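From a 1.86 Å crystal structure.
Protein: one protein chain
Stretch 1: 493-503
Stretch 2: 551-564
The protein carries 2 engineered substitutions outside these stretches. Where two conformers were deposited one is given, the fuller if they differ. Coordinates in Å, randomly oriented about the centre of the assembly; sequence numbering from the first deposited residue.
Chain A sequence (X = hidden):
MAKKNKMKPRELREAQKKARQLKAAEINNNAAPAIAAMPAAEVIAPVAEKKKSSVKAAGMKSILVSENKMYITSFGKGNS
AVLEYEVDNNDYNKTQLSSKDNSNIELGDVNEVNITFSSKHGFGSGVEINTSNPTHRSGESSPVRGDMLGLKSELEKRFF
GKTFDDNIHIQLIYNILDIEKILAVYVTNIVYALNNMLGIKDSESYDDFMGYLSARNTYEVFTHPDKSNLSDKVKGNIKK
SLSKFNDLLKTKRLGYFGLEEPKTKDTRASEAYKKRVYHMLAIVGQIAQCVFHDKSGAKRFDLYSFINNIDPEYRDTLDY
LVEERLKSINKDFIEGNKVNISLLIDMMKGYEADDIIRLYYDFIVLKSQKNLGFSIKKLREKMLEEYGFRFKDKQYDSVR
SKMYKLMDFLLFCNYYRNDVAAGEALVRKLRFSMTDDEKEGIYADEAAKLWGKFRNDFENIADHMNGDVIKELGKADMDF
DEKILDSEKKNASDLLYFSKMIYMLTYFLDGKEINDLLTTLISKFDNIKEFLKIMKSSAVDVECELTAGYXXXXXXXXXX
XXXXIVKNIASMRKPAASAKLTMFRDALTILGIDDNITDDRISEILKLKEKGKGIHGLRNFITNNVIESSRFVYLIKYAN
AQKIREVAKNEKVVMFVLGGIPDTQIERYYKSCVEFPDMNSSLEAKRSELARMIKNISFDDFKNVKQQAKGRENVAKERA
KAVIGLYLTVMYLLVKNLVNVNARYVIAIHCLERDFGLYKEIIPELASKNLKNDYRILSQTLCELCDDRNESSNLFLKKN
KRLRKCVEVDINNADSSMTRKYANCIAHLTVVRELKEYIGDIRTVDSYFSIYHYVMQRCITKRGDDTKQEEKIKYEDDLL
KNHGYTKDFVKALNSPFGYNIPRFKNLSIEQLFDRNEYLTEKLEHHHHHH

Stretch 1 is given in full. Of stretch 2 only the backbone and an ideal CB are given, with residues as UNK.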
# COMPACT_ATOMS: atom_id res chain seq x y z
N SER A 493 -14.73 4.59 -20.32
CA SER A 493 -14.40 5.72 -21.23
C SER A 493 -14.18 7.00 -20.41
O SER A 493 -13.60 7.91 -20.94
CB SER A 493 -15.46 5.91 -22.26
OG SER A 493 -16.69 6.20 -21.64
N ASP A 494 -14.68 7.05 -19.19
CA ASP A 494 -14.58 8.27 -18.35
C ASP A 494 -13.21 8.39 -17.68
O ASP A 494 -12.95 9.43 -17.11
CB ASP A 494 -15.59 8.27 -17.21
CG ASP A 494 -17.04 8.32 -17.64
OD1 ASP A 494 -17.30 8.81 -18.74
OD2 ASP A 494 -17.89 7.87 -16.86
N LEU A 495 -12.37 7.35 -17.76
CA LEU A 495 -11.08 7.37 -17.03
C LEU A 495 -9.88 7.52 -17.97
O LEU A 495 -9.95 7.05 -19.07
CB LEU A 495 -10.94 6.06 -16.25
CG LEU A 495 -12.11 5.66 -15.36
CD1 LEU A 495 -11.83 4.36 -14.62
CD2 LEU A 495 -12.47 6.76 -14.38
N LEU A 496 -8.81 8.13 -17.49
CA LEU A 496 -7.55 8.23 -18.26
C LEU A 496 -6.89 6.85 -18.27
O LEU A 496 -7.15 6.07 -17.39
CB LEU A 496 -6.61 9.23 -17.58
CG LEU A 496 -7.14 10.66 -17.50
CD1 LEU A 496 -6.15 11.56 -16.79
CD2 LEU A 496 -7.44 11.19 -18.88
N TYR A 497 -6.02 6.61 -19.25
CA TYR A 497 -5.29 5.33 -19.35
C TYR A 497 -4.37 5.15 -18.14
O TYR A 497 -4.20 4.04 -17.68
CB TYR A 497 -4.70 5.14 -20.75
CG TYR A 497 -5.77 4.70 -21.70
CD1 TYR A 497 -6.29 3.43 -21.63
CD2 TYR A 497 -6.36 5.59 -22.57
CE1 TYR A 497 -7.33 3.02 -22.46
CE2 TYR A 497 -7.38 5.20 -23.41
CZ TYR A 497 -7.87 3.91 -23.36
OH TYR A 497 -8.89 3.53 -24.16
N PHE A 498 -3.83 6.24 -17.63
CA PHE A 498 -2.93 6.11 -16.46
C PHE A 498 -3.72 5.51 -15.29
O PHE A 498 -3.21 4.63 -14.65
CB PHE A 498 -2.27 7.44 -16.11
CG PHE A 498 -1.32 7.31 -14.95
CD1 PHE A 498 0.00 6.97 -15.16
CD2 PHE A 498 -1.75 7.47 -13.66
CE1 PHE A 498 0.87 6.83 -14.10
CE2 PHE A 498 -0.88 7.33 -12.59
CZ PHE A 498 0.42 7.00 -12.82
N SER A 499 -4.94 6.00 -15.07
CA SER A 499 -5.83 5.51 -13.99
C SER A 499 -6.17 4.04 -14.22
O SER A 499 -6.13 3.28 -13.30
CB SER A 499 -7.08 6.33 -13.92
OG SER A 499 -6.78 7.69 -13.80
N LYS A 500 -6.49 3.70 -15.46
CA LYS A 500 -6.83 2.30 -15.83
C LYS A 500 -5.60 1.40 -15.62
O LYS A 500 -5.77 0.26 -15.29
CB LYS A 500 -7.47 2.27 -17.22
CG LYS A 500 -8.83 2.95 -17.28
CD LYS A 500 -9.52 2.85 -18.62
CE LYS A 500 -9.23 4.00 -19.55
NZ LYS A 500 -10.30 4.17 -20.56
N MET A 501 -4.42 1.93 -15.88
CA MET A 501 -3.18 1.16 -15.69
C MET A 501 -3.03 0.84 -14.20
O MET A 501 -2.67 -0.26 -13.88
CB MET A 501 -1.96 1.94 -16.16
CG MET A 501 -0.69 1.21 -15.97
SD MET A 501 0.67 2.05 -16.75
CE MET A 501 0.85 3.49 -15.72
N ILE A 502 -3.30 1.81 -13.34
CA ILE A 502 -3.23 1.58 -11.87
C ILE A 502 -4.28 0.54 -11.48
O ILE A 502 -3.97 -0.34 -10.73
CB ILE A 502 -3.37 2.89 -11.08
CG1 ILE A 502 -2.25 3.87 -11.45
CG2 ILE A 502 -3.42 2.60 -9.60
CD1 ILE A 502 -0.87 3.35 -11.25
N TYR A 503 -5.47 0.60 -12.07
CA TYR A 503 -6.50 -0.40 -11.74
C TYR A 503 -5.99 -1.79 -12.12
O TYR A 503 -6.20 -2.71 -11.40
CB TYR A 503 -7.83 -0.15 -12.46
CG TYR A 503 -8.79 -1.28 -12.25
CD1 TYR A 503 -9.47 -1.41 -11.06
CD2 TYR A 503 -8.94 -2.28 -13.18
CE1 TYR A 503 -10.32 -2.47 -10.82
CE2 TYR A 503 -9.79 -3.35 -12.96
CZ TYR A 503 -10.47 -3.45 -11.77
OH TYR A 503 -11.29 -4.50 -11.51
N UNK A 551 4.04 15.81 -18.65
CA UNK A 551 2.80 16.53 -19.06
C UNK A 551 1.56 15.93 -18.40
O UNK A 551 0.60 16.63 -18.22
CB UNK A 551 2.64 16.49 -20.58
N UNK A 552 1.64 14.67 -18.01
CA UNK A 552 0.49 13.96 -17.39
C UNK A 552 0.07 14.70 -16.11
O UNK A 552 -1.09 14.78 -15.87
CB UNK A 552 0.85 12.51 -17.07
N UNK A 553 1.02 15.28 -15.39
CA UNK A 553 0.78 15.96 -14.09
C UNK A 553 -0.11 17.20 -14.23
O UNK A 553 -0.70 17.64 -13.28
CB UNK A 553 2.11 16.37 -13.46
N UNK A 554 -0.26 17.69 -15.45
CA UNK A 554 -1.19 18.82 -15.69
C UNK A 554 -2.63 18.36 -15.41
O UNK A 554 -3.47 19.20 -15.17
CB UNK A 554 -1.06 19.34 -17.12
N UNK A 555 -2.87 17.05 -15.46
CA UNK A 555 -4.22 16.48 -15.25
C UNK A 555 -4.33 15.88 -13.84
O UNK A 555 -5.20 15.06 -13.63
CB UNK A 555 -4.52 15.41 -16.30
N UNK A 556 -3.52 16.40 -12.93
CA UNK A 556 -3.40 15.88 -11.54
C UNK A 556 -4.74 15.92 -10.83
O UNK A 556 -5.05 15.01 -10.09
CB UNK A 556 -2.37 16.69 -10.74
N UNK A 557 -5.48 17.01 -11.01
CA UNK A 557 -6.97 16.96 -10.46
C UNK A 557 -7.90 15.80 -10.83
O UNK A 557 -8.51 15.17 -10.03
CB UNK A 557 -7.71 18.21 -10.94
N UNK A 558 -7.93 15.52 -12.12
CA UNK A 558 -8.71 14.41 -12.69
C UNK A 558 -8.12 13.09 -12.20
O UNK A 558 -8.86 12.24 -11.78
CB UNK A 558 -8.72 14.46 -14.22
N UNK A 559 -6.80 12.96 -12.21
CA UNK A 559 -6.17 11.68 -11.76
C UNK A 559 -6.50 11.43 -10.28
O UNK A 559 -6.85 10.33 -9.95
CB UNK A 559 -4.65 11.72 -11.96
N UNK A 560 -6.44 12.47 -9.46
CA UNK A 560 -6.75 12.27 -8.02
C UNK A 560 -8.18 11.74 -7.88
O UNK A 560 -8.37 10.81 -7.13
CB UNK A 560 -6.59 13.57 -7.23
N UNK A 561 -9.12 12.32 -8.60
CA UNK A 561 -10.54 11.88 -8.53
C UNK A 561 -10.72 10.46 -9.05
O UNK A 561 -11.40 9.69 -8.44
CB UNK A 561 -11.43 12.83 -9.33
N UNK A 562 -10.12 10.15 -10.19
CA UNK A 562 -10.23 8.80 -10.81
C UNK A 562 -9.59 7.72 -9.93
O UNK A 562 -10.14 6.66 -9.79
CB UNK A 562 -9.57 8.79 -12.19
N UNK A 563 -8.44 8.03 -9.36
CA UNK A 563 -7.71 7.07 -8.51
C UNK A 563 -8.57 6.76 -7.28
O UNK A 563 -8.53 5.66 -6.81
CB UNK A 563 -6.34 7.62 -8.09
N UNK A 564 -9.31 7.73 -6.78
CA UNK A 564 -10.19 7.48 -5.61
C UNK A 564 -11.23 6.42 -5.99
O UNK A 564 -11.50 5.53 -5.22
CB UNK A 564 -10.88 8.77 -5.15

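Position 551 lies in a 3-10 segment with nothing of stretch 1 within 5.5 Å of its ideal CB. Any polar or flexible residue would suit; it is Lys551, whose amine bonds elsewhere in the structure.

At 552 the CA-to-CB bond points toward stretch 1, yet the ideal CB touches nothing, so a side chain must extend to make contact. What it would meet is the ring of Phe498, which favours a branched or long apolar group such as leucine, isoleucine or methionine. Leu552, with chi1 t and chi2 p, lays CD2 over one face of that ring, 3.9 Å from the centroid and 3.7 Å from Phe498 CD1, a CH-pi contact.

Positions 553 and 554 lead away or out of reach, hardly constrained; they are Phe553 and Asn554.

Position 555 precedes the first turn of the helix, where aspartate, asparagine, serine or threonine often caps. Its CB points toward stretch 1, 4.2 Å from Leu496 CD1, so a small apolar residue would also be tolerated. Asp555 makes no capping bond; its OD2 lies 3.8 Å from Leu496 CD1.

Position 556 points away, and a small polar residue can serve the backbone there: Ser556 OG donates to Phe553 O at 2.7 Å. Position 557, out of reach, is Gln557.

At 558 the CB points toward stretch 1, 4.7 Å from Leu496 CD1, and beyond lies the backbone carbonyl O of Asp494. A long donor, lysine or arginine, could pass the leucine and reach it. Arg558 does so, nearly fully extended: NH2 donates to Asp494 O at 3.0 Å, near the guanidinium plane, while Leu496 CD2 packs over one face, 3.5 Å from Arg558 CZ. NH2 also donates to a water, 2.7 Å away, which in turn donates to Ser493 O at 3.0 Å.

Position 559 points sideways; its ideal CB lies 4.9 Å from Ser499 OG, 5.1 Å from Leu496 CD1 and 5.4 Å from Phe498 CD2, surroundings that are mainly apolar and suit an aliphatic residue. Ile559 puts CG1 3.7 Å from Leu496 CD1 and CG2 4.4 Å from Phe498 CD2.

Position 560 points away; Thr560 OG1 donates to Ser556 O at 2.8 Å. Position 561, out of reach, is Asn561.

Position 562 faces stretch 1 squarely: its ideal CB is 3.4 Å from Ser499 OG and 5.4 Å from Leu496 N. Two donors invite an acceptor, glutamate or glutamine. Glu562 OE1 accepts from Leu496 N at 2.8 Å and from Ser499 OG at 2.7 Å, tying down the start of helix 497-503. OE2 forms a salt bridge with Arg558 NE at 2.8 Å, so the arginine is held by both stretches.

At 563 the CB points sideways, but the CA atoms of 563 and Ser499 are 6.0 Å apart, and Ile502 lies within reach of an apolar chain. Leu563, with chi1 between wells at -107°, brings CD1 4.0 Å from Ser499 CA and 4.2 Å from Ile502 CB.

Position 564, out of reach, is Phe564.

Stretch 2 (551-564) KLFNDSQRITNELF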
# COMPACT_ATOMS: atom_id res chain seq x y z
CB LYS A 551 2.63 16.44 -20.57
CG LYS A 551 3.71 17.14 -21.35
CD LYS A 551 3.81 18.57 -20.97
CE LYS A 551 4.31 19.44 -22.10
NZ LYS A 551 4.91 20.67 -21.55
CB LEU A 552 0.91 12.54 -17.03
CG LEU A 552 -0.10 11.77 -16.21
CD1 LEU A 552 -1.24 11.30 -17.07
CD2 LEU A 552 0.54 10.61 -15.49
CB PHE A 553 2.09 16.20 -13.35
CG PHE A 553 2.62 14.91 -12.81
CD1 PHE A 553 2.01 14.30 -11.74
CD2 PHE A 553 3.67 14.27 -13.42
CE1 PHE A 553 2.48 13.10 -11.26
CE2 PHE A 553 4.14 13.07 -12.94
CZ PHE A 553 3.54 12.49 -11.86
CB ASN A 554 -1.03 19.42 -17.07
CG ASN A 554 0.27 20.19 -17.21
OD1 ASN A 554 0.61 20.98 -16.35
ND2 ASN A 554 0.99 19.95 -18.28
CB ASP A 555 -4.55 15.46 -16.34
CG ASP A 555 -5.78 15.82 -17.14
OD1 ASP A 555 -6.49 16.74 -16.75
OD2 ASP A 555 -6.02 15.15 -18.15
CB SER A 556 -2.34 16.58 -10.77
OG SER A 556 -1.09 16.11 -11.14
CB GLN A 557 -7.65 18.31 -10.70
CG GLN A 557 -9.03 18.41 -10.07
CD GLN A 557 -9.00 18.30 -8.56
OE1 GLN A 557 -9.12 17.21 -7.99
NE2 GLN A 557 -8.84 19.43 -7.90
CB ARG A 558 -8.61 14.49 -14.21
CG ARG A 558 -9.38 13.40 -14.91
CD ARG A 558 -9.49 13.63 -16.39
NE ARG A 558 -10.34 12.60 -16.92
CZ ARG A 558 -10.59 12.43 -18.19
NH1 ARG A 558 -10.27 13.38 -19.04
NH2 ARG A 558 -11.17 11.33 -18.60
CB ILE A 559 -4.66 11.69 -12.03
CG1 ILE A 559 -4.35 11.78 -13.53
CG2 ILE A 559 -4.00 10.50 -11.39
CD1 ILE A 559 -2.94 12.17 -13.84
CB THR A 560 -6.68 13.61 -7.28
OG1 THR A 560 -5.38 14.16 -7.41
CG2 THR A 560 -6.99 13.48 -5.81
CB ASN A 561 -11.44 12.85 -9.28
CG ASN A 561 -11.43 14.25 -8.71
OD1 ASN A 561 -11.11 14.44 -7.55
ND2 ASN A 561 -11.77 15.23 -9.51
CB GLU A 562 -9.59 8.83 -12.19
CG GLU A 562 -10.25 9.83 -13.08
CD GLU A 562 -9.86 9.76 -14.53
OE1 GLU A 562 -8.86 9.14 -14.84
OE2 GLU A 562 -10.58 10.34 -15.33
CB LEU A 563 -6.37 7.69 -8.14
CG LEU A 563 -5.14 7.11 -8.83
CD1 LEU A 563 -5.42 6.40 -10.13
CD2 LEU A 563 -4.02 8.09 -8.95
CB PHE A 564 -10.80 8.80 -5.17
CG PHE A 564 -11.47 8.79 -3.82
CD1 PHE A 564 -10.75 8.99 -2.67
CD2 PHE A 564 -12.84 8.63 -3.72
CE1 PHE A 564 -11.37 9.01 -1.44
CE2 PHE A 564 -13.46 8.65 -2.49
CZ PHE A 564 -12.73 8.84 -1.35
O HOH W 1 -12.22 10.52 -20.93
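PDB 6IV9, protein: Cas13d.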